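DNA ligase (Aquifex aeolicus, PDB 3QWU) is a putative ATP-dependent nucleic acid ligase that binds adenosine and calcium and probably joins strand ends through a covalent adenylate intermediate. Local coordinates at residues Glu69-Pro74 / Phe218-Glu223; Phe75-Lys80 / Glu186-Phe191. All blocks are in the same frame, centred on the assembly; numbering follows the deposited sequence. Where two conformers were deposited one is given.

Interaction 1 (Glu69-Pro74 / Phe218-Glu223); sequences EQFEAP and FKEDSE. With ADN (adenosine), chain C.
Two hydrogen bonds join Glu69-Pro74 to Phe218-Glu223. The amide of Glu72 gives a nearly straight bond (169°) to Glu220 OE2, with N and OE2 3.1 Å apart. The donor stands above the carboxylate plane. Further along, Asp221 N donates to Pro74 O at 3.0 Å, in the plane of that carbonyl. Glu220 makes the first bond because its chain is extended and its CG is anti to the backbone N (chi1 -160°). Its other oxygen, OE1, takes the hydroxyl of Ser222 on its anti lone pair (OG to OE1 2.7 Å). One water donates to both Glu72 OE1 and Glu220 OE1, and so links two carboxylates of like charge. Arg224 pairs with Glu220 OE1 and probably eases the repulsion. The contact ties the turn after helix 63-70 to the end of strand 215-220, in the mixed sheet of the nucleotide-binding domain. The apolar part rests on Phe71. Its CZ meets Phe218 CB at 3.6 Å, and the two side chains cross at about a right angle. Glu220 OE2 lies in plane at the edge of the Phe71 ring, 3.5 Å from CD1. Lys219 points the other way, and its NZ donates to N1 of adenosine at 2.9 Å.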
loop_
_atom_site.group_PDB
_atom_site.type_symbol
_atom_site.label_atom_id
_atom_site.label_comp_id
_atom_site.label_asym_id
_atom_site.label_seq_id
_atom_site.Cartn_x
_atom_site.Cartn_y
_atom_site.Cartn_z
ATOM N N GLU A 69 -24.058 -15.821 -5.224
ATOM C CA GLU A 69 -24.255 -14.711 -6.184
ATOM C C GLU A 69 -23.718 -15.006 -7.604
ATOM O O GLU A 69 -24.336 -14.629 -8.594
ATOM C CB GLU A 69 -23.637 -13.417 -5.631
ATOM C CG GLU A 69 -23.691 -12.169 -6.544
ATOM C CD GLU A 69 -25.033 -11.412 -6.485
ATOM O OE1 GLU A 69 -25.620 -11.229 -5.396
ATOM O OE2 GLU A 69 -25.488 -10.971 -7.543
ATOM N N GLN A 70 -22.571 -15.659 -7.708
ATOM C CA GLN A 70 -21.892 -15.713 -8.992
ATOM C C GLN A 70 -22.352 -16.824 -9.934
ATOM O O GLN A 70 -22.133 -16.710 -11.129
ATOM C CB GLN A 70 -20.392 -15.830 -8.794
ATOM C CG GLN A 70 -19.778 -14.600 -8.167
ATOM C CD GLN A 70 -20.019 -13.319 -8.952
ATOM O OE1 GLN A 70 -20.387 -12.282 -8.375
ATOM N NE2 GLN A 70 -19.788 -13.380 -10.267
ATOM N N PHE A 71 -22.988 -17.867 -9.398
ATOM C CA PHE A 71 -23.261 -19.096 -10.146
ATOM C C PHE A 71 -24.739 -19.425 -10.197
ATOM O O PHE A 71 -25.420 -19.329 -9.184
ATOM C CB PHE A 71 -22.463 -20.294 -9.593
ATOM C CG PHE A 71 -20.960 -20.117 -9.711
ATOM C CD1 PHE A 71 -20.346 -20.062 -10.950
ATOM C CD2 PHE A 71 -20.176 -19.987 -8.598
ATOM C CE1 PHE A 71 -18.957 -19.874 -11.065
ATOM C CE2 PHE A 71 -18.792 -19.763 -8.711
ATOM C CZ PHE A 71 -18.190 -19.705 -9.948
ATOM N N GLU A 72 -25.188 -19.805 -11.401
ATOM C CA GLU A 72 -26.572 -20.127 -11.713
ATOM C C GLU A 72 -26.775 -21.614 -11.961
ATOM O O GLU A 72 -27.916 -22.049 -12.141
ATOM C CB GLU A 72 -27.002 -19.499 -13.053
ATOM C CG GLU A 72 -26.886 -18.002 -13.187
ATOM C CD GLU A 72 -27.073 -17.588 -14.649
ATOM O OE1 GLU A 72 -26.484 -18.278 -15.545
ATOM O OE2 GLU A 72 -27.822 -16.602 -14.881
ATOM N N ALA A 73 -25.685 -22.350 -12.078
ATOM C CA ALA A 73 -25.700 -23.775 -12.342
ATOM C C ALA A 73 -24.739 -24.448 -11.366
ATOM O O ALA A 73 -24.055 -23.783 -10.609
ATOM C CB ALA A 73 -25.281 -24.039 -13.798
ATOM N N PRO A 74 -24.706 -25.772 -11.351
ATOM C CA PRO A 74 -23.698 -26.458 -10.581
ATOM C C PRO A 74 -22.302 -26.111 -11.038
ATOM O O PRO A 74 -22.096 -25.627 -12.177
ATOM C CB PRO A 74 -23.950 -27.927 -10.906
ATOM C CG PRO A 74 -25.364 -27.999 -11.348
ATOM C CD PRO A 74 -25.628 -26.708 -12.030
ATOM N N PHE A 218 -13.505 -22.229 -8.747
ATOM C CA PHE A 218 -14.843 -22.713 -9.025
ATOM C C PHE A 218 -15.124 -22.546 -10.521
ATOM O O PHE A 218 -14.809 -21.500 -11.071
ATOM C CB PHE A 218 -15.854 -21.904 -8.221
ATOM C CG PHE A 218 -15.608 -21.922 -6.735
ATOM C CD1 PHE A 218 -15.988 -23.007 -5.984
ATOM C CD2 PHE A 218 -15.047 -20.827 -6.091
ATOM C CE1 PHE A 218 -15.820 -23.044 -4.625
ATOM C CE2 PHE A 218 -14.855 -20.857 -4.745
ATOM C CZ PHE A 218 -15.257 -22.001 -3.993
ATOM N N LYS A 219 -15.686 -23.578 -11.163
ATOM C CA LYS A 219 -15.928 -23.604 -12.649
ATOM C C LYS A 219 -17.327 -24.062 -13.021
ATOM O O LYS A 219 -17.657 -25.230 -12.890
ATOM C CB LYS A 219 -14.917 -24.487 -13.366
ATOM C CG LYS A 219 -13.499 -24.146 -12.952
ATOM C CD LYS A 219 -12.380 -24.715 -13.811
ATOM C CE LYS A 219 -10.999 -24.258 -13.237
ATOM N NZ LYS A 219 -9.801 -24.872 -13.932
ATOM N N GLU A 220 -18.136 -23.108 -13.472
ATOM C CA GLU A 220 -19.530 -23.348 -13.803
ATOM C C GLU A 220 -19.649 -24.374 -14.907
ATOM O O GLU A 220 -18.966 -24.318 -15.913
ATOM C CB GLU A 220 -20.270 -22.057 -14.185
ATOM C CG GLU A 220 -21.813 -22.169 -14.065
ATOM C CD GLU A 220 -22.480 -20.835 -14.356
ATOM O OE1 GLU A 220 -22.606 -20.498 -15.534
ATOM O OE2 GLU A 220 -22.809 -20.089 -13.420
ATOM N N ASP A 221 -20.519 -25.340 -14.674
ATOM C CA ASP A 221 -20.671 -26.476 -15.565
ATOM C C ASP A 221 -21.679 -25.999 -16.595
ATOM O O ASP A 221 -22.836 -26.315 -16.531
ATOM C CB ASP A 221 -21.185 -27.656 -14.745
ATOM C CG ASP A 221 -21.299 -28.948 -15.552
ATOM O OD1 ASP A 221 -20.400 -29.226 -16.376
ATOM O OD2 ASP A 221 -22.282 -29.698 -15.306
ATOM N N SER A 222 -21.251 -25.154 -17.512
ATOM C CA SER A 222 -22.182 -24.519 -18.375
ATOM C C SER A 222 -21.515 -23.954 -19.589
ATOM O O SER A 222 -20.319 -24.003 -19.686
ATOM C CB SER A 222 -22.844 -23.394 -17.612
ATOM O OG SER A 222 -21.887 -22.383 -17.376
ATOM N N GLU A 223 -22.325 -23.423 -20.512
ATOM C CA GLU A 223 -21.787 -22.772 -21.710
ATOM C C GLU A 223 -20.953 -21.523 -21.395
ATOM O O GLU A 223 -19.856 -21.376 -21.879
ATOM C CB GLU A 223 -22.889 -22.436 -22.734
ATOM C CG GLU A 223 -23.081 -23.504 -23.817
ATOM C CD GLU A 223 -21.824 -23.786 -24.636
ATOM O OE1 GLU A 223 -21.079 -22.823 -24.954
ATOM O OE2 GLU A 223 -21.588 -24.977 -24.972
HETATM O "O5'" ADN C . -5.631 -16.413 -12.031
HETATM C "C5'" ADN C . -5.625 -17.641 -11.302
HETATM C "C4'" ADN C . -4.314 -18.376 -11.552
HETATM O "O4'" ADN C . -4.176 -19.538 -10.678
HETATM C "C3'" ADN C . -4.256 -18.911 -12.977
HETATM O "O3'" ADN C . -3.700 -18.014 -13.935
HETATM C "C2'" ADN C . -3.453 -20.201 -12.851
HETATM O "O2'" ADN C . -2.111 -20.005 -13.262
HETATM C "C1'" ADN C . -3.493 -20.599 -11.378
HETATM N N9 ADN C . -4.214 -21.854 -11.115
HETATM C C8 ADN C . -3.803 -22.780 -10.217
HETATM N N7 ADN C . -4.644 -23.841 -10.155
HETATM C C5 ADN C . -5.642 -23.551 -11.029
HETATM C C6 ADN C . -6.881 -24.229 -11.423
HETATM N N6 ADN C . -7.153 -25.433 -10.845
HETATM N N1 ADN C . -7.661 -23.651 -12.388
HETATM C C2 ADN C . -7.335 -22.439 -12.923
HETATM N N3 ADN C . -6.217 -21.742 -12.571
HETATM C C4 ADN C . -5.356 -22.255 -11.664
HETATM O O HOH W 1 -25.352 -20.501 -17.082
#

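Interaction 2 (Phe75-Lys80 / Glu186-Phe191). With ADN (adenosine), chain C; GOL (glycerol), chain E.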
loop_
_atom_site.group_PDB
_atom_site.type_symbol
_atom_site.label_atom_id
_atom_site.label_comp_id
_atom_site.label_asym_id
_atom_site.label_seq_id
_atom_site.Cartn_x
_atom_site.Cartn_y
_atom_site.Cartn_z
ATOM N N PHE A 75 -21.334 -26.362 -10.163
ATOM C CA PHE A 75 -19.987 -26.002 -10.466
ATOM C C PHE A 75 -18.999 -26.995 -9.905
ATOM O O PHE A 75 -19.162 -27.551 -8.807
ATOM C CB PHE A 75 -19.663 -24.565 -9.982
ATOM C CG PHE A 75 -20.036 -24.328 -8.581
ATOM C CD1 PHE A 75 -19.135 -24.591 -7.566
ATOM C CD2 PHE A 75 -21.317 -23.900 -8.255
ATOM C CE1 PHE A 75 -19.489 -24.401 -6.252
ATOM C CE2 PHE A 75 -21.681 -23.745 -6.963
ATOM C CZ PHE A 75 -20.754 -23.980 -5.934
ATOM N N TRP A 76 -17.951 -27.187 -10.679
ATOM C CA TRP A 76 -16.844 -28.017 -10.273
ATOM C C TRP A 76 -15.852 -27.202 -9.405
ATOM O O TRP A 76 -15.556 -26.045 -9.693
ATOM C CB TRP A 76 -16.141 -28.564 -11.522
ATOM C CG TRP A 76 -16.929 -29.612 -12.272
ATOM C CD1 TRP A 76 -17.729 -29.418 -13.347
ATOM C CD2 TRP A 76 -16.965 -31.008 -11.992
ATOM N NE1 TRP A 76 -18.250 -30.602 -13.777
ATOM C CE2 TRP A 76 -17.804 -31.602 -12.961
ATOM C CE3 TRP A 76 -16.360 -31.823 -11.025
ATOM C CZ2 TRP A 76 -18.065 -32.963 -12.988
ATOM C CZ3 TRP A 76 -16.612 -33.192 -11.063
ATOM C CH2 TRP A 76 -17.471 -33.742 -12.028
ATOM N N VAL A 77 -15.336 -27.845 -8.378
ATOM C CA VAL A 77 -14.379 -27.235 -7.467
ATOM C C VAL A 77 -13.077 -27.916 -7.667
ATOM O O VAL A 77 -12.998 -29.120 -7.582
ATOM C CB VAL A 77 -14.871 -27.358 -6.062
ATOM C CG1 VAL A 77 -13.843 -26.875 -5.066
ATOM C CG2 VAL A 77 -16.181 -26.520 -5.938
ATOM N N GLU A 78 -12.077 -27.140 -8.043
ATOM C CA GLU A 78 -10.711 -27.614 -8.308
ATOM C C GLU A 78 -9.695 -26.942 -7.370
ATOM O O GLU A 78 -9.910 -25.828 -6.960
ATOM C CB GLU A 78 -10.297 -27.284 -9.743
ATOM C CG GLU A 78 -11.041 -28.075 -10.731
ATOM C CD GLU A 78 -10.546 -27.857 -12.146
ATOM O OE1 GLU A 78 -9.891 -26.830 -12.442
ATOM O OE2 GLU A 78 -10.805 -28.754 -12.954
ATOM N N GLU A 79 -8.585 -27.617 -7.073
ATOM C CA GLU A 79 -7.540 -27.029 -6.257
ATOM C C GLU A 79 -6.803 -25.969 -7.068
ATOM O O GLU A 79 -6.487 -26.177 -8.233
ATOM C CB GLU A 79 -6.519 -28.049 -5.760
ATOM C CG GLU A 79 -5.384 -27.344 -4.943
ATOM C CD GLU A 79 -4.240 -28.272 -4.495
ATOM O OE1 GLU A 79 -4.269 -29.453 -4.861
ATOM O OE2 GLU A 79 -3.319 -27.817 -3.777
ATOM N N LYS A 80 -6.563 -24.836 -6.418
ATOM C CA LYS A 80 -5.759 -23.788 -6.958
ATOM C C LYS A 80 -4.307 -24.018 -6.449
ATOM O O LYS A 80 -3.996 -23.991 -5.243
ATOM C CB LYS A 80 -6.306 -22.399 -6.548
ATOM C CG LYS A 80 -5.706 -21.315 -7.438
ATOM C CD LYS A 80 -5.994 -19.888 -7.058
ATOM C CE LYS A 80 -4.955 -18.912 -7.802
ATOM N NZ LYS A 80 -3.473 -19.456 -7.971
ATOM N N GLU A 186 -6.122 -31.379 -8.237
ATOM C CA GLU A 186 -7.091 -32.210 -7.530
ATOM C C GLU A 186 -8.483 -31.711 -7.871
ATOM O O GLU A 186 -8.705 -30.507 -7.889
ATOM C CB GLU A 186 -6.873 -32.166 -5.992
ATOM C CG GLU A 186 -8.047 -32.827 -5.185
ATOM C CD GLU A 186 -7.856 -32.879 -3.678
ATOM O OE1 GLU A 186 -6.951 -32.210 -3.176
ATOM O OE2 GLU A 186 -8.631 -33.582 -2.971
ATOM N N ILE A 187 -9.440 -32.634 -8.110
ATOM C CA ILE A 187 -10.815 -32.263 -8.374
ATOM C C ILE A 187 -11.598 -32.629 -7.136
ATOM O O ILE A 187 -11.575 -33.796 -6.711
ATOM C CB ILE A 187 -11.420 -32.995 -9.530
ATOM C CG1 ILE A 187 -10.527 -32.956 -10.788
ATOM C CG2 ILE A 187 -12.835 -32.429 -9.848
ATOM C CD1 ILE A 187 -10.732 -31.734 -11.759
ATOM N N LEU A 188 -12.282 -31.645 -6.533
ATOM C CA LEU A 188 -13.029 -31.886 -5.288
ATOM C C LEU A 188 -14.427 -32.415 -5.539
ATOM O O LEU A 188 -14.978 -33.127 -4.696
ATOM C CB LEU A 188 -13.124 -30.622 -4.445
ATOM C CG LEU A 188 -11.857 -30.201 -3.709
ATOM C CD1 LEU A 188 -11.340 -31.357 -2.803
ATOM C CD2 LEU A 188 -10.739 -29.628 -4.656
ATOM N N GLY A 189 -14.969 -32.053 -6.708
ATOM C CA GLY A 189 -16.225 -32.559 -7.186
ATOM C C GLY A 189 -17.099 -31.442 -7.737
ATOM O O GLY A 189 -16.637 -30.309 -7.998
ATOM N N ARG A 190 -18.366 -31.790 -7.930
ATOM C CA ARG A 190 -19.369 -30.963 -8.576
ATOM C C ARG A 190 -20.384 -30.575 -7.542
ATOM O O ARG A 190 -20.926 -31.440 -6.854
ATOM C CB ARG A 190 -20.054 -31.784 -9.665
ATOM C CG ARG A 190 -21.088 -31.037 -10.442
ATOM C CD ARG A 190 -21.449 -31.826 -11.614
ATOM N NE ARG A 190 -22.160 -31.045 -12.603
ATOM C CZ ARG A 190 -23.458 -30.829 -12.582
ATOM N NH1 ARG A 190 -24.192 -31.313 -11.589
ATOM N NH2 ARG A 190 -24.017 -30.104 -13.553
ATOM N N PHE A 191 -20.646 -29.280 -7.428
ATOM C CA PHE A 191 -21.404 -28.760 -6.284
ATOM C C PHE A 191 -22.427 -27.757 -6.720
ATOM O O PHE A 191 -22.342 -27.234 -7.833
ATOM C CB PHE A 191 -20.471 -28.089 -5.257
ATOM C CG PHE A 191 -19.531 -29.044 -4.580
ATOM C CD1 PHE A 191 -19.925 -29.741 -3.452
ATOM C CD2 PHE A 191 -18.252 -29.251 -5.079
ATOM C CE1 PHE A 191 -19.057 -30.660 -2.844
ATOM C CE2 PHE A 191 -17.379 -30.131 -4.468
ATOM C CZ PHE A 191 -17.776 -30.838 -3.358
HETATM O "O5'" ADN C . -5.631 -16.413 -12.031
HETATM C "C5'" ADN C . -5.625 -17.641 -11.302
HETATM C "C4'" ADN C . -4.314 -18.376 -11.552
HETATM O "O4'" ADN C . -4.176 -19.538 -10.678
HETATM C "C3'" ADN C . -4.256 -18.911 -12.977
HETATM O "O3'" ADN C . -3.700 -18.014 -13.935
HETATM C "C2'" ADN C . -3.453 -20.201 -12.851
HETATM O "O2'" ADN C . -2.111 -20.005 -13.262
HETATM C "C1'" ADN C . -3.493 -20.599 -11.378
HETATM N N9 ADN C . -4.214 -21.854 -11.115
HETATM C C8 ADN C . -3.803 -22.780 -10.217
HETATM N N7 ADN C . -4.644 -23.841 -10.155
HETATM C C5 ADN C . -5.642 -23.551 -11.029
HETATM C C6 ADN C . -6.881 -24.229 -11.423
HETATM N N6 ADN C . -7.153 -25.433 -10.845
HETATM N N1 ADN C . -7.661 -23.651 -12.388
HETATM C C2 ADN C . -7.335 -22.439 -12.923
HETATM N N3 ADN C . -6.217 -21.742 -12.571
HETATM C C4 ADN C . -5.356 -22.255 -11.664
HETATM C C1 GOL E . -2.614 -30.946 -7.124
HETATM O O1 GOL E . -3.799 -30.175 -7.075
HETATM C C2 GOL E . -2.901 -32.331 -6.568
HETATM O O2 GOL E . -2.525 -33.299 -7.514
HETATM C C3 GOL E . -2.313 -32.572 -5.174
HETATM O O3 GOL E . -1.680 -33.840 -5.007
#
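One face of the Trp76 indole carries Arg190 CB, which sits 3.7 Å from the centroid of the six-membered ring and 2° off its normal, a CH-pi contact. The Arg190 chain is extended, with CD 3.8 Å from Trp76 CZ2. Trp76 NE1 lies at the edge of the guanidinium, turned 72° from the indole and salt-bridged through NH2 to Asp221 OD2. An alanine at Trp76 would remove the face under Arg190 CB and probably leave that chain less well held. The Phe75 ring has Phe191 O over one face, 3.5 Å from CD2. Phe75 O lies at the edge of the Phe191 ring, and Val77 CG2 approaches Phe191 CD2 to 3.5 Å.

Strands 75-80 and 187-191 run antiparallel. Phe75 and Phe191 form a hydrogen-bonded pair, with reciprocal bonds between N and O. Val77 N donates to Gly189 O, and Leu188 N to Val77 O. A beta bulge shifts the register between Val77 and Glu78. Gly189 has a phi of 135°, where a CB would strike the carbonyl O of Leu188.

Beyond the bulge, Glu79 N donates to Glu186 O at 3.0 Å, while Glu79 O accepts adenosine N6 at 2.8 Å. Glu78 OE1, salt-bridged to Lys219, adds a weak bond to N6. Lys80 NZ donates to adenosine O4' at 2.8 Å. Lys80 begins a KxDG sequence and is probably the lysine that ligases of this family adenylate. A backbone carbonyl that accepts from N6 would help to select adenine, and the salt bridge of Lys80 with Glu214 would probably favour a charged amine.

Both contacts reach one mixed sheet, in which strand 75-80 lies between 215-220 and 187-191. Interaction 2 is strand pairing, mostly through backbone bonds, along an outermost strand. Interaction 1 joins a loop to a strand end and combines one carboxylate-to-amide bond, one backbone bond and aromatic packing. In interaction 1 Phe71, Phe218 and Glu220 are buried; in interaction 2 Phe75, Val77, Glu78 and Glu79 are, and Arg190 is exposed. They meet directly: Phe218 CD1 packs on Val77 CG2 at 3.5 Å, and Asp221 salt-bridges Arg190. A second salt bridge, Lys219 NZ to Glu78 OE1, lies beside adenosine. Interaction 1 reaches the nucleoside through a single lysine, whereas interaction 2 reaches both base and sugar.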